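Local coordinates for protein putative phosphatase (DUF442) (Shewanella putrefaciens CN-32, PDB 3GXH) that is probably a cysteine-dependent phosphatase of the dual-specificity/tyrosine phosphatase superfamily, at residues V75-P80 with P142-L147; M48-K53 with Y70-V75. All blocks are in the same frame, centred on the assembly; numbering follows the deposited sequence.

Interaction 1: residues V75-P80 with P142-L147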
loop_
_atom_site.group_PDB
_atom_site.type_symbol
_atom_site.label_atom_id
_atom_site.label_comp_id
_atom_site.label_asym_id
_atom_site.label_seq_id
_atom_site.Cartn_x
_atom_site.Cartn_y
_atom_site.Cartn_z
ATOM N N VAL A 75 -8.787 -5.964 0.217
ATOM C CA VAL A 75 -8.127 -7.270 0.330
ATOM C C VAL A 75 -8.622 -7.889 1.627
ATOM O O VAL A 75 -8.523 -7.304 2.718
ATOM C CB VAL A 75 -6.606 -7.122 0.375
ATOM C CG1 VAL A 75 -5.913 -8.482 0.606
ATOM C CG2 VAL A 75 -6.116 -6.488 -0.917
ATOM N N ASP A 76 -9.169 -9.109 1.495
ATOM C CA ASP A 76 -9.624 -9.860 2.633
ATOM C C ASP A 76 -8.424 -10.432 3.361
ATOM O O ASP A 76 -7.604 -11.114 2.770
ATOM C CB ASP A 76 -10.535 -11.016 2.154
ATOM C CG ASP A 76 -11.039 -11.853 3.318
ATOM O OD1 ASP A 76 -11.888 -11.367 4.047
ATOM O OD2 ASP A 76 -10.566 -12.979 3.507
ATOM N N TRP A 77 -8.339 -10.188 4.661
ATOM C CA TRP A 77 -7.206 -10.686 5.460
ATOM C C TRP A 77 -7.099 -12.186 5.485
ATOM O O TRP A 77 -5.985 -12.722 5.384
ATOM C CB TRP A 77 -7.301 -10.172 6.913
ATOM C CG TRP A 77 -6.146 -10.639 7.724
ATOM C CD1 TRP A 77 -6.175 -11.563 8.717
ATOM C CD2 TRP A 77 -4.791 -10.230 7.605
ATOM N NE1 TRP A 77 -4.915 -11.775 9.204
ATOM C CE2 TRP A 77 -4.041 -10.976 8.520
ATOM C CE3 TRP A 77 -4.120 -9.327 6.756
ATOM C CZ2 TRP A 77 -2.667 -10.796 8.673
ATOM C CZ3 TRP A 77 -2.781 -9.158 6.914
ATOM C CH2 TRP A 77 -2.066 -9.881 7.843
ATOM N N GLN A 78 -8.221 -12.893 5.625
ATOM C CA GLN A 78 -8.208 -14.352 5.751
ATOM C C GLN A 78 -8.080 -15.065 4.398
ATOM O O GLN A 78 -7.854 -16.286 4.332
ATOM C CB GLN A 78 -9.483 -14.813 6.470
ATOM C CG GLN A 78 -9.430 -16.255 6.979
ATOM C CD GLN A 78 -10.734 -16.688 7.641
ATOM O OE1 GLN A 78 -11.734 -15.978 7.570
ATOM N NE2 GLN A 78 -10.727 -17.856 8.278
ATOM N N ASN A 79 -8.267 -14.359 3.299
ATOM C CA ASN A 79 -8.134 -15.013 2.002
ATOM C C ASN A 79 -7.698 -14.042 0.956
ATOM O O ASN A 79 -8.451 -13.686 0.071
ATOM C CB ASN A 79 -9.459 -15.666 1.592
ATOM C CG ASN A 79 -9.345 -16.417 0.229
ATOM O OD1 ASN A 79 -8.278 -16.942 -0.091
ATOM N ND2 ASN A 79 -10.419 -16.406 -0.578
ATOM N N PRO A 80 -6.478 -13.516 1.077
ATOM C CA PRO A 80 -5.959 -12.667 0.048
ATOM C C PRO A 80 -5.756 -13.414 -1.268
ATOM O O PRO A 80 -5.345 -14.578 -1.265
ATOM C CB PRO A 80 -4.651 -12.185 0.625
ATOM C CG PRO A 80 -4.178 -13.320 1.492
ATOM C CD PRO A 80 -5.474 -13.789 2.119
ATOM N N PRO A 142 -0.171 -18.509 7.175
ATOM C CA PRO A 142 0.191 -19.316 6.008
ATOM C C PRO A 142 -0.512 -18.923 4.728
ATOM O O PRO A 142 0.031 -19.204 3.637
ATOM C CB PRO A 142 -0.224 -20.760 6.410
ATOM C CG PRO A 142 -1.053 -20.625 7.637
ATOM C CD PRO A 142 -0.662 -19.333 8.300
ATOM N N LYS A 143 -1.704 -18.329 4.796
ATOM C CA LYS A 143 -2.377 -17.922 3.563
ATOM C C LYS A 143 -1.580 -16.807 2.897
ATOM O O LYS A 143 -1.487 -16.735 1.668
ATOM C CB LYS A 143 -3.788 -17.458 3.801
ATOM C CG LYS A 143 -4.644 -18.467 4.550
ATOM C CD LYS A 143 -5.693 -19.106 3.701
ATOM C CE LYS A 143 -6.779 -19.753 4.591
ATOM N NZ LYS A 143 -7.466 -18.814 5.556
ATOM N N TRP A 144 -1.054 -15.904 3.719
ATOM C CA TRP A 144 -0.163 -14.840 3.234
ATOM C C TRP A 144 1.152 -15.400 2.711
ATOM O O TRP A 144 1.630 -15.002 1.672
ATOM C CB TRP A 144 0.035 -13.723 4.279
ATOM C CG TRP A 144 -1.181 -12.844 4.316
ATOM C CD1 TRP A 144 -2.280 -13.011 5.065
ATOM C CD2 TRP A 144 -1.385 -11.658 3.533
ATOM N NE1 TRP A 144 -3.216 -12.030 4.751
ATOM C CE2 TRP A 144 -2.667 -11.181 3.823
ATOM C CE3 TRP A 144 -0.627 -11.005 2.575
ATOM C CZ2 TRP A 144 -3.195 -10.039 3.226
ATOM C CZ3 TRP A 144 -1.163 -9.847 1.980
ATOM C CH2 TRP A 144 -2.451 -9.423 2.259
ATOM N N GLN A 145 1.744 -16.350 3.417
ATOM C CA GLN A 145 2.960 -16.976 2.949
ATOM C C GLN A 145 2.717 -17.574 1.574
ATOM O O GLN A 145 3.537 -17.442 0.630
ATOM C CB GLN A 145 3.349 -18.092 3.908
ATOM C CG GLN A 145 4.065 -17.623 5.138
ATOM C CD GLN A 145 4.563 -18.784 5.966
ATOM O OE1 GLN A 145 3.771 -19.551 6.506
ATOM N NE2 GLN A 145 5.887 -18.921 6.073
ATOM N N ALA A 146 1.599 -18.294 1.438
ATOM C CA ALA A 146 1.283 -18.986 0.193
ATOM C C ALA A 146 1.085 -18.017 -0.962
ATOM O O ALA A 146 1.538 -18.251 -2.088
ATOM C CB ALA A 146 0.002 -19.873 0.350
ATOM N N LEU A 147 0.425 -16.915 -0.686
ATOM C CA LEU A 147 0.198 -15.843 -1.668
ATOM C C LEU A 147 1.541 -15.320 -2.152
ATOM O O LEU A 147 1.800 -15.215 -3.375
ATOM C CB LEU A 147 -0.621 -14.695 -1.092
ATOM C CG LEU A 147 -0.855 -13.503 -2.026
ATOM C CD1 LEU A 147 -1.788 -13.901 -3.153
ATOM C CD2 LEU A 147 -1.366 -12.296 -1.242
#
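Lys143 NZ donates to Gln78 O over 2.8 Å, lying in the plane of that carbonyl. The lysine chain bends at chi2 (-109°), which brings CD in beside the same oxygen, and a second bend at chi4 lets the ammonium close on it. One residue earlier in the loop, Trp77 O takes the indole N-H of Trp144, with Trp144 NE1 at 2.9 Å and an N-H...O angle of 149°; the nitrogen lies in the carbonyl plane, on a lone pair. The buried indole thus has its polar atom satisfied by the loop backbone. Trp144 NE1 also sits over one face of the Trp77 ring, 3.5 Å from Trp77 CE3. The two indoles are oblique, their planes 33° apart, and Trp77 CZ3 lies over one face of the Trp144 indole, 3.7 Å from Trp144 CE2. Over the opposite face of Trp144, Pro80 CG makes a CH-pi contact, 3.7 Å from the centroid of the five-membered ring. This loop follows strand 69-72; in related dual-specificity phosphatases the corresponding loop carries the general acid. Here a sulfate ion lies about 4 Å from the Trp77 side chain, consistent with a nearby anion pocket, and Arg109 of helix 108-120 touches both tryptophans. Pro80 CB further packs on Leu147 CD2 at 3.8 Å, while Val75 CG1 meets Trp144 CH2 obliquely at 4.0 Å.

Interaction 2: residues M48-K53 with Y70-V75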
loop_
_atom_site.group_PDB
_atom_site.type_symbol
_atom_site.label_atom_id
_atom_site.label_comp_id
_atom_site.label_asym_id
_atom_site.label_seq_id
_atom_site.Cartn_x
_atom_site.Cartn_y
_atom_site.Cartn_z
HETATM N N MSE A 48 -7.785 -1.556 2.332
HETATM C CA MSE A 48 -8.591 -1.824 3.515
HETATM C C MSE A 48 -10.066 -1.930 3.171
HETATM O O MSE A 48 -10.645 -0.978 2.689
HETATM C CB MSE A 48 -8.370 -0.694 4.515
HETATM C CG MSE A 48 -9.227 -0.755 5.757
HETATM SE SE MSE A 48 -8.796 0.725 6.921
HETATM C CE MSE A 48 -9.673 0.106 8.555
ATOM N N PRO A 49 -10.713 -3.052 3.477
ATOM C CA PRO A 49 -12.146 -3.134 3.209
ATOM C C PRO A 49 -12.939 -2.043 3.929
ATOM O O PRO A 49 -12.750 -1.773 5.138
ATOM C CB PRO A 49 -12.527 -4.529 3.759
ATOM C CG PRO A 49 -11.279 -5.326 3.666
ATOM C CD PRO A 49 -10.190 -4.328 4.004
ATOM N N ASP A 50 -13.891 -1.455 3.192
ATOM C CA ASP A 50 -14.788 -0.419 3.722
ATOM C C ASP A 50 -15.592 -0.993 4.883
ATOM O O ASP A 50 -16.021 -0.235 5.747
ATOM C CB ASP A 50 -15.792 0.017 2.642
ATOM C CG ASP A 50 -15.211 0.907 1.558
ATOM O OD1 ASP A 50 -14.167 1.527 1.726
ATOM O OD2 ASP A 50 -15.948 1.003 0.543
ATOM N N SER A 51 -15.824 -2.306 4.870
ATOM C CA SER A 51 -16.590 -2.961 5.940
ATOM C C SER A 51 -15.909 -2.957 7.294
ATOM O O SER A 51 -16.574 -3.187 8.307
ATOM C CB SER A 51 -16.965 -4.387 5.540
ATOM O OG SER A 51 -15.816 -5.160 5.355
ATOM N N SER A 52 -14.616 -2.674 7.359
ATOM C CA SER A 52 -13.912 -2.593 8.629
ATOM C C SER A 52 -14.518 -1.470 9.480
ATOM O O SER A 52 -14.831 -0.378 9.002
ATOM C CB SER A 52 -12.461 -2.259 8.405
ATOM O OG SER A 52 -11.911 -1.904 9.695
ATOM N N LYS A 53 -14.700 -1.743 10.784
ATOM C CA LYS A 53 -15.294 -0.742 11.655
ATOM C C LYS A 53 -14.359 0.458 11.806
ATOM O O LYS A 53 -14.798 1.532 12.153
ATOM C CB LYS A 53 -15.585 -1.305 13.040
ATOM C CG LYS A 53 -14.348 -1.775 13.665
ATOM N N TYR A 70 -8.163 8.226 -6.457
ATOM C CA TYR A 70 -8.501 7.189 -5.514
ATOM C C TYR A 70 -8.741 5.862 -6.227
ATOM O O TYR A 70 -9.513 5.805 -7.179
ATOM C CB TYR A 70 -9.773 7.599 -4.753
ATOM C CG TYR A 70 -10.204 6.588 -3.726
ATOM C CD1 TYR A 70 -9.382 6.331 -2.641
ATOM C CD2 TYR A 70 -11.392 5.874 -3.843
ATOM C CE1 TYR A 70 -9.728 5.417 -1.664
ATOM C CE2 TYR A 70 -11.747 4.962 -2.851
ATOM C CZ TYR A 70 -10.940 4.764 -1.747
ATOM O OH TYR A 70 -11.260 3.824 -0.766
ATOM N N VAL A 71 -8.082 4.812 -5.771
ATOM C CA VAL A 71 -8.270 3.431 -6.227
ATOM C C VAL A 71 -8.588 2.559 -5.028
ATOM O O VAL A 71 -7.815 2.581 -4.024
ATOM C CB VAL A 71 -7.035 2.912 -6.990
ATOM C CG1 VAL A 71 -7.332 1.533 -7.572
ATOM C CG2 VAL A 71 -6.554 3.903 -8.048
ATOM N N TYR A 72 -9.661 1.765 -5.098
ATOM C CA TYR A 72 -10.097 0.914 -4.014
ATOM C C TYR A 72 -10.010 -0.539 -4.457
ATOM O O TYR A 72 -10.711 -0.969 -5.352
ATOM C CB TYR A 72 -11.546 1.265 -3.651
ATOM C CG TYR A 72 -12.188 0.403 -2.608
ATOM C CD1 TYR A 72 -11.584 0.252 -1.340
ATOM C CD2 TYR A 72 -13.355 -0.247 -2.845
ATOM C CE1 TYR A 72 -12.213 -0.461 -0.377
ATOM C CE2 TYR A 72 -13.970 -1.028 -1.859
ATOM C CZ TYR A 72 -13.385 -1.122 -0.625
ATOM O OH TYR A 72 -14.007 -1.897 0.369
ATOM N N ILE A 73 -9.116 -1.288 -3.819
ATOM C CA ILE A 73 -8.870 -2.705 -4.060
ATOM C C ILE A 73 -8.904 -3.413 -2.709
ATOM O O ILE A 73 -7.844 -3.690 -2.123
ATOM C CB ILE A 73 -7.543 -2.928 -4.847
ATOM C CG1 ILE A 73 -7.529 -2.156 -6.146
ATOM C CG2 ILE A 73 -7.306 -4.446 -5.112
ATOM C CD1 ILE A 73 -6.212 -2.133 -6.881
ATOM N N PRO A 74 -10.096 -3.712 -2.188
ATOM C CA PRO A 74 -10.121 -4.253 -0.836
ATOM C C PRO A 74 -9.577 -5.658 -0.798
ATOM O O PRO A 74 -9.924 -6.486 -1.641
ATOM C CB PRO A 74 -11.622 -4.260 -0.508
ATOM C CG PRO A 74 -12.325 -4.318 -1.835
ATOM C CD PRO A 74 -11.453 -3.457 -2.722
ATOM N N VAL A 75 -8.787 -5.964 0.217
ATOM C CA VAL A 75 -8.127 -7.270 0.330
ATOM C C VAL A 75 -8.622 -7.889 1.627
ATOM O O VAL A 75 -8.523 -7.304 2.718
ATOM C CB VAL A 75 -6.606 -7.122 0.375
ATOM C CG1 VAL A 75 -5.913 -8.482 0.606
ATOM C CG2 VAL A 75 -6.116 -6.488 -0.917
HETATM O O HOH W 1 -13.740 2.922 -0.657
#
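The Tyr72 ring has the Asp50 carboxylate and water 1 on one side and its near neighbour Pro74 on the other. Pro74 CD lies over the centre of the ring, whereas the water stands over the other face, away from its middle. The carboxylate lies above the phenol end, nearly parallel to the ring (6°), with OD1 toward the CE1 side and Asp50 CG 3.5 Å from Tyr72 CZ. At the edge, in the ring plane, Met48 O approaches Tyr72 CE1 to 3.5 Å. Asp50 N donates to Tyr72 OH over 2.9 Å in a nearly straight bond of 167°. That amide belongs to a type I beta turn from Pro49 to Ser52, closed by Ser52 N on Pro49 O. With Asp50 CG anti to the carbonyl carbon (chi1 -75°), CG is set above the phenol end. Asp50 OD1 accepts a hydrogen bond from water 1 at 2.8 Å, and the same water is hydrogen-bonded to Tyr70 OH at 2.6 Å; Asn46 ND2 also bonds this hydroxyl. Pro49 CG rests 3.5 Å from Val75 O, an oxygen bonded by Arg109 NE. The loop after strand 43-46 is thereby joined to the end of parallel strand 69-72 and the chain beyond, at the C-terminal edge of a phosphatase-type alpha/beta domain; a sulfate about 6 Å from the Met48 side chain is consistent with a nearby anion pocket. The carboxylate's negative charge would be expected to favour neutral Tyr72, an effect the amide donor would partly offset.

Val75 is common to both contacts, which follow one another along the chain with centres about 15 Å apart. Interaction 2 ties the end of strand 69-72, an outermost strand of the sheet, to the loop after strand 43-46; interaction 1 carries the continuing chain away from the sheet to the C-terminal helix 142-154. Both are partly buried, but interaction 1 has more buried members and the larger interface, 401 against 243 Å², built on an indole between apolar groups with an exposed lysine bonded to the loop backbone. Interaction 2 is more polar, centred on tyrosine hydroxyls and an exposed aspartate. A buried indole needs its N-H met by protein, whereas the more accessible polar groups of interaction 2 can use water.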